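Local coordinates for protein muramidase (Sodiomyces alcalophilus, PDB 6ZM8) that probably hydrolyses the glycan strands of bacterial peptidoglycan, as a fungal lysozyme-type muramidase of glycoside hydrolase family 25, at residues A[3-8]-A[22-27]; A[57-62]-A[93-98]; A[134-139]-A[168-173]; A[157-162]-A[174-179]. One frame throughout, in Å; residues are numbered along the deposited sequence.

Interaction 1: A[3-8]-A[22-27]; sequences PGFDIS and NGDRFV
The Phe5 ring carries Val27 CG2 over the centre of one face, 3.7 Å above its plane, while Tyr185 also stacks on this ring. The Phe26 ring has Gly4 CA on one face, 3.4 Å above the plane and offset toward the rim; on that face it meets backbone, a glycine with no side chain, and Phe178 is another neighbour. Phe5 CG sits between its backbone N and carbonyl carbon (chi1 70°), and the ring lies beside Val27, both side chains pointing the same way. Val27 CA in turn offers a C-H to Phe5 O at 3.2 Å. Between the two faces, two backbone bonds join the chains: Phe5 N to Phe26 O at 3.1 Å and Arg25 N to Pro3 O at 2.9 Å. Gly23 ends helix 16-22 in a Schellman motif, and its carbonyl O meets Pro3 CG at 3.3 Å. The Asp24 carboxylate takes the amide of Asn22 on the syn side of OD2, with ND2 2.9 Å away and the N-H nearly straight at 172°. Tyr185 OH bonds to the same oxygen. This is the return from helix to strand in the beta-alpha-beta unit of strands 2-7 and 26-33. The contact combines C-H groups on ring faces with backbone bonds; the buried Asp24 acid is met at OD2 by Asn22 and Tyr185, which would probably stabilise its charged form.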
# COMPACT_ATOMS: atom_id res chain seq x y z
N PRO A 3 6.29 0.87 -14.62
CA PRO A 3 7.17 0.99 -13.45
C PRO A 3 6.69 2.06 -12.47
O PRO A 3 6.21 3.12 -12.87
CB PRO A 3 8.53 1.41 -14.05
CG PRO A 3 8.27 1.74 -15.46
CD PRO A 3 6.88 1.52 -15.80
N GLY A 4 6.95 1.79 -11.20
CA GLY A 4 6.81 2.79 -10.17
C GLY A 4 7.63 2.37 -8.95
O GLY A 4 8.49 1.50 -9.03
N PHE A 5 7.36 3.03 -7.82
CA PHE A 5 8.25 2.87 -6.67
C PHE A 5 7.49 3.27 -5.40
O PHE A 5 6.34 3.69 -5.44
CB PHE A 5 9.59 3.61 -6.88
CG PHE A 5 9.56 5.12 -6.86
CD1 PHE A 5 8.99 5.87 -7.89
CD2 PHE A 5 10.19 5.81 -5.84
CE1 PHE A 5 9.05 7.25 -7.90
CE2 PHE A 5 10.27 7.20 -5.84
CZ PHE A 5 9.71 7.92 -6.89
N ASP A 6 8.17 3.12 -4.26
CA ASP A 6 7.60 3.58 -3.00
C ASP A 6 8.72 4.03 -2.08
O ASP A 6 9.87 3.59 -2.18
CB ASP A 6 6.69 2.52 -2.32
CG ASP A 6 7.42 1.24 -1.98
OD1 ASP A 6 8.12 1.24 -0.93
OD2 ASP A 6 7.33 0.27 -2.77
N ILE A 7 8.34 4.96 -1.22
CA ILE A 7 9.26 5.67 -0.32
C ILE A 7 8.56 5.94 1.02
O ILE A 7 7.33 5.93 1.14
CB ILE A 7 9.75 6.99 -0.94
CG1 ILE A 7 8.56 7.93 -1.25
CG2 ILE A 7 10.62 6.73 -2.17
CD1 ILE A 7 8.96 9.18 -2.02
N SER A 8 9.40 6.22 2.00
CA SER A 8 8.98 6.60 3.34
C SER A 8 9.94 7.65 3.87
O SER A 8 10.83 8.14 3.15
CB SER A 8 8.95 5.40 4.27
OG SER A 8 10.27 4.98 4.56
N ASN A 22 13.21 8.62 -15.59
CA ASN A 22 13.56 7.21 -15.53
C ASN A 22 12.46 6.32 -16.11
O ASN A 22 12.71 5.15 -16.39
CB ASN A 22 13.81 6.83 -14.06
CG ASN A 22 14.43 5.47 -13.87
OD1 ASN A 22 15.43 5.13 -14.52
ND2 ASN A 22 13.89 4.68 -12.95
N GLY A 23 11.26 6.84 -16.22
CA GLY A 23 10.12 6.08 -16.71
C GLY A 23 9.14 5.69 -15.65
O GLY A 23 8.12 5.04 -15.97
N ASP A 24 9.41 6.02 -14.38
CA ASP A 24 8.45 5.72 -13.33
C ASP A 24 7.20 6.60 -13.49
O ASP A 24 7.30 7.76 -13.86
CB ASP A 24 9.10 5.95 -11.97
CG ASP A 24 10.27 4.97 -11.80
OD1 ASP A 24 10.00 3.76 -11.77
OD2 ASP A 24 11.42 5.46 -11.71
N ARG A 25 6.04 6.01 -13.16
CA ARG A 25 4.78 6.71 -13.37
C ARG A 25 3.88 6.76 -12.14
O ARG A 25 2.93 7.54 -12.12
CB ARG A 25 4.01 6.11 -14.56
CG ARG A 25 4.74 6.29 -15.89
CD ARG A 25 4.70 7.74 -16.37
NE ARG A 25 5.42 7.95 -17.63
CZ ARG A 25 6.68 8.32 -17.74
NH1 ARG A 25 7.46 8.44 -16.67
NH2 ARG A 25 7.17 8.56 -18.95
N PHE A 26 4.17 5.94 -11.13
CA PHE A 26 3.39 5.99 -9.90
C PHE A 26 4.35 5.82 -8.72
O PHE A 26 5.44 5.26 -8.84
CB PHE A 26 2.28 4.93 -9.87
CG PHE A 26 2.79 3.51 -9.81
CD1 PHE A 26 3.04 2.89 -8.59
CD2 PHE A 26 3.09 2.81 -11.00
CE1 PHE A 26 3.57 1.60 -8.54
CE2 PHE A 26 3.62 1.54 -10.94
CZ PHE A 26 3.86 0.93 -9.73
N VAL A 27 3.86 6.30 -7.57
CA VAL A 27 4.63 6.19 -6.32
C VAL A 27 3.63 6.04 -5.17
O VAL A 27 2.62 6.72 -5.12
CB VAL A 27 5.57 7.39 -6.15
CG1 VAL A 27 4.82 8.72 -6.05
CG2 VAL A 27 6.51 7.20 -4.94

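Interaction 2: A[57-62]-A[93-98]; sequences GAYHFA and ALDIEY
Asp95 O is met by Ala62 N across the contact at 2.9 Å and by water 1, also at 2.9 Å. That water accepts from Glu97 N and lies within bonding distance of Ala62 O, with more acceptors around it than protons to give. Earlier along the parallel pair, Asp95 N donates to His60 O at 2.8 Å, and His60 N and Ala93 N continue the pattern to Ala93 O and Ala58 O. Phe61 extends over the strand end, its CG anti to the backbone N (chi1 -169°). Its CD2 comes 3.4 Å from Asp95 OD2, with ring and carboxylate planes 72° apart. Water 1 lies 3.4 Å above one ring face, toward the rim, and Tyr98 O sits in plane at the edge. Phe61 CE2 also touches CG of Glu97, modelled in two conformers. An alanine in place of Phe61 would probably open a gap beside Asp95 and leave the Glu97 side chain freer to turn. Past the strand end Ala62 CB packs on Ile96 CD1 at 3.7 Å and on CD1 of Leu94, which lies on the His60 face, in front of helix 110-128. Two acids separated by one residue at the C-terminal end of a parallel barrel strand, Asp95 and Glu97, are consistent with the acidic active-site cluster of family 25.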
# COMPACT_ATOMS: atom_id res chain seq x y z
N GLY A 57 -0.13 7.53 -4.29
CA GLY A 57 -0.97 7.15 -3.18
C GLY A 57 -0.16 7.12 -1.89
O GLY A 57 1.07 7.25 -1.90
N ALA A 58 -0.89 6.90 -0.81
CA ALA A 58 -0.32 6.81 0.52
C ALA A 58 -0.46 5.40 1.06
O ALA A 58 -1.37 4.65 0.63
CB ALA A 58 -1.05 7.76 1.45
N TYR A 59 0.37 5.03 2.04
CA TYR A 59 0.19 3.76 2.73
C TYR A 59 0.28 3.92 4.24
O TYR A 59 0.86 4.90 4.78
CB TYR A 59 1.10 2.65 2.20
CG TYR A 59 2.57 2.74 2.51
CD1 TYR A 59 3.10 2.21 3.68
CD2 TYR A 59 3.47 3.30 1.59
CE1 TYR A 59 4.47 2.20 3.93
CE2 TYR A 59 4.85 3.31 1.82
CZ TYR A 59 5.34 2.75 3.00
OH TYR A 59 6.69 2.74 3.24
N HIS A 60 -0.34 2.95 4.91
CA HIS A 60 -0.44 2.89 6.37
C HIS A 60 0.20 1.62 6.86
O HIS A 60 -0.15 0.52 6.40
CB HIS A 60 -1.95 2.82 6.75
CG HIS A 60 -2.13 2.66 8.23
ND1 HIS A 60 -1.97 3.74 9.09
CD2 HIS A 60 -2.40 1.54 8.95
CE1 HIS A 60 -2.16 3.26 10.30
NE2 HIS A 60 -2.39 1.93 10.27
N PHE A 61 1.13 1.71 7.82
CA PHE A 61 1.71 0.52 8.44
C PHE A 61 0.82 0.06 9.59
O PHE A 61 0.69 0.73 10.63
CB PHE A 61 3.15 0.76 8.89
CG PHE A 61 3.82 -0.54 9.28
CD1 PHE A 61 3.63 -1.14 10.52
CD2 PHE A 61 4.57 -1.22 8.35
CE1 PHE A 61 4.18 -2.39 10.81
CE2 PHE A 61 5.15 -2.44 8.65
CZ PHE A 61 4.95 -3.03 9.88
N ALA A 62 0.17 -1.09 9.39
CA ALA A 62 -0.76 -1.64 10.36
C ALA A 62 -0.05 -2.05 11.66
O ALA A 62 1.01 -2.67 11.64
CB ALA A 62 -1.42 -2.87 9.79
N ALA A 93 -3.11 2.29 0.60
CA ALA A 93 -2.71 0.91 0.82
C ALA A 93 -2.51 0.62 2.30
O ALA A 93 -1.91 1.41 3.06
CB ALA A 93 -1.41 0.60 0.08
N LEU A 94 -3.01 -0.56 2.70
CA LEU A 94 -2.80 -1.13 4.02
C LEU A 94 -1.55 -2.02 3.94
O LEU A 94 -1.58 -3.06 3.27
CB LEU A 94 -4.01 -1.96 4.42
CG LEU A 94 -3.86 -2.68 5.76
CD1 LEU A 94 -3.72 -1.70 6.93
CD2 LEU A 94 -5.05 -3.60 5.98
N ASP A 95 -0.47 -1.61 4.62
CA ASP A 95 0.77 -2.41 4.70
C ASP A 95 0.64 -3.28 5.94
O ASP A 95 0.81 -2.80 7.08
CB ASP A 95 1.93 -1.43 4.75
CG ASP A 95 3.28 -2.05 4.98
OD1 ASP A 95 3.34 -3.29 5.16
OD2 ASP A 95 4.27 -1.30 4.99
N ILE A 96 0.28 -4.54 5.70
CA ILE A 96 -0.06 -5.50 6.75
C ILE A 96 0.93 -6.68 6.63
O ILE A 96 0.84 -7.49 5.70
CB ILE A 96 -1.55 -5.87 6.72
CG1 ILE A 96 -1.91 -6.91 7.77
CG2 ILE A 96 -2.05 -6.35 5.36
CD1 ILE A 96 -1.73 -6.48 9.20
N GLU A 97 1.91 -6.68 7.52
CA GLU A 97 3.07 -7.54 7.38
C GLU A 97 3.68 -7.80 8.76
O GLU A 97 3.16 -7.40 9.79
CB GLU A 97 4.12 -6.88 6.45
CG GLU A 97 4.69 -5.61 7.05
CD GLU A 97 5.85 -5.08 6.20
OE1 GLU A 97 7.01 -5.52 6.46
OE2 GLU A 97 5.65 -4.22 5.35
N TYR A 98 4.85 -8.44 8.73
CA TYR A 98 5.55 -8.91 9.93
C TYR A 98 5.63 -7.81 10.99
O TYR A 98 6.09 -6.69 10.75
CB TYR A 98 7.00 -9.32 9.58
CG TYR A 98 7.11 -10.14 8.31
CD1 TYR A 98 7.00 -11.53 8.32
CD2 TYR A 98 7.29 -9.51 7.09
CE1 TYR A 98 7.04 -12.25 7.14
CE2 TYR A 98 7.35 -10.22 5.92
CZ TYR A 98 7.23 -11.58 5.93
OH TYR A 98 7.30 -12.22 4.71
O HOH W 1 1.81 -4.39 9.31

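Interaction 3: A[134-139]-A[168-173]; sequences IYTTTD and TLPNGW
Thr138 and Pro170 cross obliquely where a barrel strand of this family 25 enzyme, 133-136, passes into helix 138-145 and the loop before strand 178-182 folds over the junction. Thr138 stands in the first turn of the helix with OG1 anti to its carbonyl carbon (chi1 -60°), on the side of the loop. From there OG1 donates to Thr168 O at 2.8 Å, tilted 22° from the carbonyl plane. Thr138 CG2 lies beside the same oxygen at 3.7 Å. The pyrrolidine of Pro170 comes up next to the hydroxyl, and its CG turns to the strand, where Thr136 CG2 approaches it at 4.4 Å. Trp141 of the helix packs on both Pro170 and Thr136. Further back along the strand Ile134 points its CD1 at the indole of Trp173, near the ring plane and so against an edge, with CH2 the atom touched at 4.3 Å. The indole NE1 bonds to Cys155 O. Pro170 to Trp173 form a type II beta turn, closed by a weak bond from Trp173 N to Pro170 O, and Gly172 supplies the positive phi it needs. Thr137, at the N-cap, places OG1 on Trp140 N and fixes the start of the helix that carries Thr138. Next to the threonine bond, Pro170 CD packs 3.4 Å from Thr138 OG1, while the proline N, which has no hydrogen, can offer that oxygen no bond.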
# COMPACT_ATOMS: atom_id res chain seq x y z
N ILE A 134 -4.15 -3.87 -0.53
CA ILE A 134 -3.48 -4.61 0.55
C ILE A 134 -2.06 -4.95 0.10
O ILE A 134 -1.89 -5.64 -0.92
CB ILE A 134 -4.26 -5.87 0.93
CG1 ILE A 134 -5.55 -5.47 1.65
CG2 ILE A 134 -3.40 -6.81 1.79
CD1 ILE A 134 -6.50 -6.62 1.93
N TYR A 135 -1.08 -4.47 0.87
CA TYR A 135 0.33 -4.84 0.70
C TYR A 135 0.66 -5.90 1.74
O TYR A 135 0.46 -5.69 2.94
CB TYR A 135 1.23 -3.62 0.89
CG TYR A 135 2.72 -3.98 0.95
CD1 TYR A 135 3.32 -4.37 2.15
CD2 TYR A 135 3.52 -3.91 -0.18
CE1 TYR A 135 4.65 -4.68 2.22
CE2 TYR A 135 4.88 -4.18 -0.12
CZ TYR A 135 5.46 -4.56 1.09
OH TYR A 135 6.80 -4.81 1.22
N THR A 136 1.18 -7.02 1.26
CA THR A 136 1.57 -8.10 2.17
C THR A 136 2.55 -9.02 1.43
O THR A 136 2.97 -8.76 0.30
CB THR A 136 0.31 -8.84 2.69
OG1 THR A 136 0.66 -9.62 3.84
CG2 THR A 136 -0.34 -9.72 1.65
N THR A 137 2.90 -10.12 2.12
CA THR A 137 3.64 -11.21 1.51
C THR A 137 2.81 -12.47 1.64
O THR A 137 2.01 -12.63 2.56
CB THR A 137 5.02 -11.42 2.16
OG1 THR A 137 4.80 -11.92 3.48
CG2 THR A 137 5.83 -10.14 2.17
N THR A 138 3.04 -13.43 0.72
CA THR A 138 2.25 -14.64 0.77
C THR A 138 2.52 -15.43 2.07
O THR A 138 1.59 -15.98 2.66
CB THR A 138 2.47 -15.49 -0.48
OG1 THR A 138 2.06 -14.67 -1.55
CG2 THR A 138 1.70 -16.79 -0.44
N ASP A 139 3.77 -15.47 2.48
CA ASP A 139 4.11 -16.22 3.69
C ASP A 139 3.51 -15.56 4.94
O ASP A 139 2.98 -16.27 5.81
CB ASP A 139 5.63 -16.42 3.80
CG ASP A 139 6.45 -15.14 3.66
OD1 ASP A 139 6.37 -14.52 2.59
OD2 ASP A 139 7.15 -14.78 4.64
N THR A 168 4.02 -17.36 -5.85
CA THR A 168 2.64 -17.74 -5.53
C THR A 168 1.96 -16.57 -4.82
O THR A 168 2.55 -15.94 -3.94
CB THR A 168 2.62 -19.00 -4.69
OG1 THR A 168 3.19 -20.02 -5.52
CG2 THR A 168 1.22 -19.39 -4.27
N LEU A 169 0.70 -16.30 -5.19
CA LEU A 169 -0.07 -15.22 -4.58
C LEU A 169 -0.87 -15.77 -3.41
O LEU A 169 -1.15 -16.97 -3.33
CB LEU A 169 -1.01 -14.60 -5.61
CG LEU A 169 -0.33 -14.09 -6.89
CD1 LEU A 169 -1.35 -13.44 -7.78
CD2 LEU A 169 0.80 -13.11 -6.59
N PRO A 170 -1.30 -14.89 -2.49
CA PRO A 170 -2.20 -15.33 -1.44
C PRO A 170 -3.52 -15.80 -2.02
O PRO A 170 -3.96 -15.38 -3.09
CB PRO A 170 -2.38 -14.06 -0.58
CG PRO A 170 -1.24 -13.14 -0.96
CD PRO A 170 -0.99 -13.47 -2.42
N ASN A 171 -4.17 -16.67 -1.26
CA ASN A 171 -5.45 -17.25 -1.65
C ASN A 171 -6.48 -16.18 -2.00
O ASN A 171 -6.66 -15.20 -1.27
CB ASN A 171 -5.94 -18.09 -0.48
CG ASN A 171 -7.21 -18.87 -0.71
OD1 ASN A 171 -7.45 -19.31 -1.82
ND2 ASN A 171 -7.97 -19.05 0.33
N GLY A 172 -7.16 -16.41 -3.13
CA GLY A 172 -8.25 -15.54 -3.56
C GLY A 172 -7.89 -14.63 -4.71
O GLY A 172 -8.75 -14.28 -5.51
N TRP A 173 -6.63 -14.19 -4.78
CA TRP A 173 -6.24 -13.27 -5.83
C TRP A 173 -5.76 -14.04 -7.06
O TRP A 173 -4.81 -14.83 -6.98
CB TRP A 173 -5.12 -12.33 -5.36
CG TRP A 173 -5.57 -11.20 -4.51
CD1 TRP A 173 -6.12 -10.03 -4.97
CD2 TRP A 173 -5.50 -11.05 -3.07
NE1 TRP A 173 -6.37 -9.17 -3.93
CE2 TRP A 173 -5.99 -9.76 -2.76
CE3 TRP A 173 -5.05 -11.88 -2.03
CZ2 TRP A 173 -6.00 -9.27 -1.46
CZ3 TRP A 173 -5.08 -11.38 -0.73
CH2 TRP A 173 -5.54 -10.09 -0.46

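Interaction 4: A[157-162]-A[174-179]; sequences LWIARY and GFYTFW
Trp179 and Ile159 are paired neighbours on parallel strands 157-160 and 178-182 of the curled family 25 barrel. From its backbone, Trp179 CB lies over one face of the Tyr176 ring, in the conformer given, 3.4 Å above the plane and toward the rim. CG stands anti to the backbone N (chi1 171°), and the indole edge passes Ile159 O. CD1 meets that oxygen at 3.5 Å. NE1, the indole N-H, donates to Arg161 O at 2.9 Å, in the indole plane and on a carbonyl lone pair, with an N-H angle of 153°. Behind it CE2 and CZ2 graze the same oxygen, and Trp193 of strand 190-194 meets the indole as well. An alanine in place of Trp179 would probably leave Arg161 O without this donor and the chain after strand 157-160 less firmly held. On the opposite face of the sheet Trp158 and Phe178 form an edge-to-face pair, the Phe178 edge toward the Trp158 face, planes at 62°. Phe178 CB presses on Trp158 CD1 at 3.4 Å, and Trp158 NE1 is bonded to Asn192. Between the faces run the backbone bonds, Ile159 N to Phe178 O among them. Leu157 O takes two donors in its carbonyl plane, Thr177 N at 2.8 Å and Phe178 N at 3.0 Å. Beside that fork, water 2 accepts from Leu157 N, donates to Phe175 O and sits 2.8 Å from Thr177 OG1.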
# COMPACT_ATOMS: atom_id res chain seq x y z
N LEU A 157 -4.27 -6.35 -4.84
CA LEU A 157 -3.09 -6.90 -4.15
C LEU A 157 -1.82 -6.19 -4.57
O LEU A 157 -1.52 -6.09 -5.77
CB LEU A 157 -2.97 -8.39 -4.50
CG LEU A 157 -1.75 -9.10 -3.89
CD1 LEU A 157 -1.83 -9.15 -2.36
CD2 LEU A 157 -1.67 -10.50 -4.50
N TRP A 158 -1.05 -5.79 -3.56
CA TRP A 158 0.32 -5.29 -3.72
C TRP A 158 1.22 -6.31 -3.01
O TRP A 158 1.29 -6.34 -1.78
CB TRP A 158 0.42 -3.89 -3.14
CG TRP A 158 1.74 -3.22 -3.25
CD1 TRP A 158 2.87 -3.64 -3.89
CD2 TRP A 158 2.06 -1.94 -2.66
NE1 TRP A 158 3.89 -2.70 -3.73
CE2 TRP A 158 3.41 -1.67 -2.97
CE3 TRP A 158 1.34 -1.06 -1.85
CZ2 TRP A 158 4.07 -0.54 -2.48
CZ3 TRP A 158 2.00 0.05 -1.33
CH2 TRP A 158 3.35 0.30 -1.65
N ILE A 159 1.81 -7.20 -3.80
CA ILE A 159 2.56 -8.33 -3.25
C ILE A 159 4.05 -8.00 -3.25
O ILE A 159 4.54 -7.43 -4.22
CB ILE A 159 2.24 -9.61 -4.05
CG1 ILE A 159 2.69 -10.88 -3.34
CG2 ILE A 159 2.76 -9.56 -5.49
CD1 ILE A 159 1.95 -11.15 -2.05
N ALA A 160 4.74 -8.41 -2.20
CA ALA A 160 6.18 -8.20 -2.12
C ALA A 160 6.92 -9.55 -2.24
O ALA A 160 6.64 -10.48 -1.48
CB ALA A 160 6.57 -7.51 -0.85
N ARG A 161 7.88 -9.59 -3.16
CA ARG A 161 8.79 -10.74 -3.28
C ARG A 161 9.98 -10.28 -4.13
O ARG A 161 9.80 -9.96 -5.32
CB ARG A 161 8.13 -11.94 -3.93
CG ARG A 161 9.06 -13.16 -3.93
CD ARG A 161 8.56 -14.29 -4.76
NE ARG A 161 9.33 -15.48 -4.54
CZ ARG A 161 9.57 -16.36 -5.46
NH1 ARG A 161 9.30 -16.20 -6.74
NH2 ARG A 161 10.10 -17.51 -5.12
N TYR A 162 11.15 -10.25 -3.54
CA TYR A 162 12.33 -9.74 -4.26
C TYR A 162 13.02 -10.94 -4.91
O TYR A 162 13.88 -11.60 -4.32
CB TYR A 162 13.27 -8.96 -3.34
CG TYR A 162 12.63 -7.83 -2.59
CD1 TYR A 162 11.36 -7.32 -2.91
CD2 TYR A 162 13.29 -7.27 -1.52
CE1 TYR A 162 10.79 -6.31 -2.16
CE2 TYR A 162 12.72 -6.26 -0.75
CZ TYR A 162 11.45 -5.80 -1.06
OH TYR A 162 10.93 -4.82 -0.28
N GLY A 174 -6.36 -13.75 -8.21
CA GLY A 174 -5.92 -14.35 -9.45
C GLY A 174 -4.71 -13.68 -10.06
O GLY A 174 -4.08 -14.24 -10.95
N PHE A 175 -4.39 -12.48 -9.59
CA PHE A 175 -3.33 -11.67 -10.18
C PHE A 175 -2.94 -10.62 -9.15
O PHE A 175 -3.73 -10.22 -8.30
CB PHE A 175 -3.77 -10.98 -11.47
CG PHE A 175 -5.00 -10.15 -11.32
CD1 PHE A 175 -6.26 -10.72 -11.51
CD2 PHE A 175 -4.94 -8.79 -10.98
CE1 PHE A 175 -7.40 -9.95 -11.37
CE2 PHE A 175 -6.08 -8.03 -10.82
CZ PHE A 175 -7.33 -8.61 -11.03
N TYR A 176 -1.69 -10.15 -9.28
CA TYR A 176 -1.25 -8.99 -8.53
C TYR A 176 -1.69 -7.72 -9.28
O TYR A 176 -1.74 -7.71 -10.51
CB TYR A 176 0.27 -8.97 -8.28
CG TYR A 176 1.19 -8.64 -9.45
CD1 TYR A 176 1.46 -7.33 -9.78
CD2 TYR A 176 1.86 -9.62 -10.19
CE1 TYR A 176 2.34 -6.98 -10.79
CE2 TYR A 176 2.72 -9.30 -11.22
CZ TYR A 176 2.98 -7.97 -11.52
OH TYR A 176 3.85 -7.57 -12.49
N THR A 177 -1.93 -6.65 -8.51
CA THR A 177 -2.07 -5.32 -9.09
C THR A 177 -0.73 -4.59 -9.08
O THR A 177 -0.33 -4.00 -10.09
CB THR A 177 -3.20 -4.56 -8.37
OG1 THR A 177 -4.44 -5.23 -8.64
CG2 THR A 177 -3.32 -3.13 -8.87
N PHE A 178 -0.04 -4.63 -7.93
CA PHE A 178 1.34 -4.15 -7.85
C PHE A 178 2.21 -5.30 -7.33
O PHE A 178 1.76 -6.09 -6.50
CB PHE A 178 1.46 -2.96 -6.89
CG PHE A 178 0.63 -1.75 -7.29
CD1 PHE A 178 1.08 -0.89 -8.29
CD2 PHE A 178 -0.58 -1.49 -6.66
CE1 PHE A 178 0.35 0.24 -8.62
CE2 PHE A 178 -1.32 -0.37 -7.01
CZ PHE A 178 -0.85 0.50 -7.98
N TRP A 179 3.47 -5.30 -7.76
CA TRP A 179 4.48 -6.25 -7.28
C TRP A 179 5.72 -5.45 -6.90
O TRP A 179 6.33 -4.79 -7.74
CB TRP A 179 4.82 -7.27 -8.39
CG TRP A 179 5.99 -8.16 -8.08
CD1 TRP A 179 6.55 -8.50 -6.88
CD2 TRP A 179 6.80 -8.80 -9.10
NE1 TRP A 179 7.62 -9.33 -7.07
CE2 TRP A 179 7.82 -9.50 -8.42
CE3 TRP A 179 6.77 -8.83 -10.49
CZ2 TRP A 179 8.83 -10.19 -9.09
CZ3 TRP A 179 7.75 -9.51 -11.16
CH2 TRP A 179 8.78 -10.17 -10.46
O HOH W 2 -4.91 -7.68 -7.44

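All four contacts reach one curled sheet. Interactions 1 and 2, centres about 17 Å apart, join through neighbouring strands 26-33 and 55-61, where Val27 O and Gly57 N lie 3.0 Å apart in a probable hydrogen bond. Interactions 3 and 4, about 7 Å apart between centres, meet through neighbouring strands 133-136 (interaction 3) and 157-160 (interaction 4). Tyr98 of interaction 2 probably bonds Asp139 of interaction 3, OH to OD2 2.6 Å. Interaction 4 packs back on interaction 1, Trp158 CZ2 3.4 Å from Asp6 OD2, which Asn192 hydrogen-bonds. Asp6, Asp95 and Glu97 from interactions 1 and 2, with Tyr135 from 134-139 packed on the latter two, are consistent with the acidic family 25 active site.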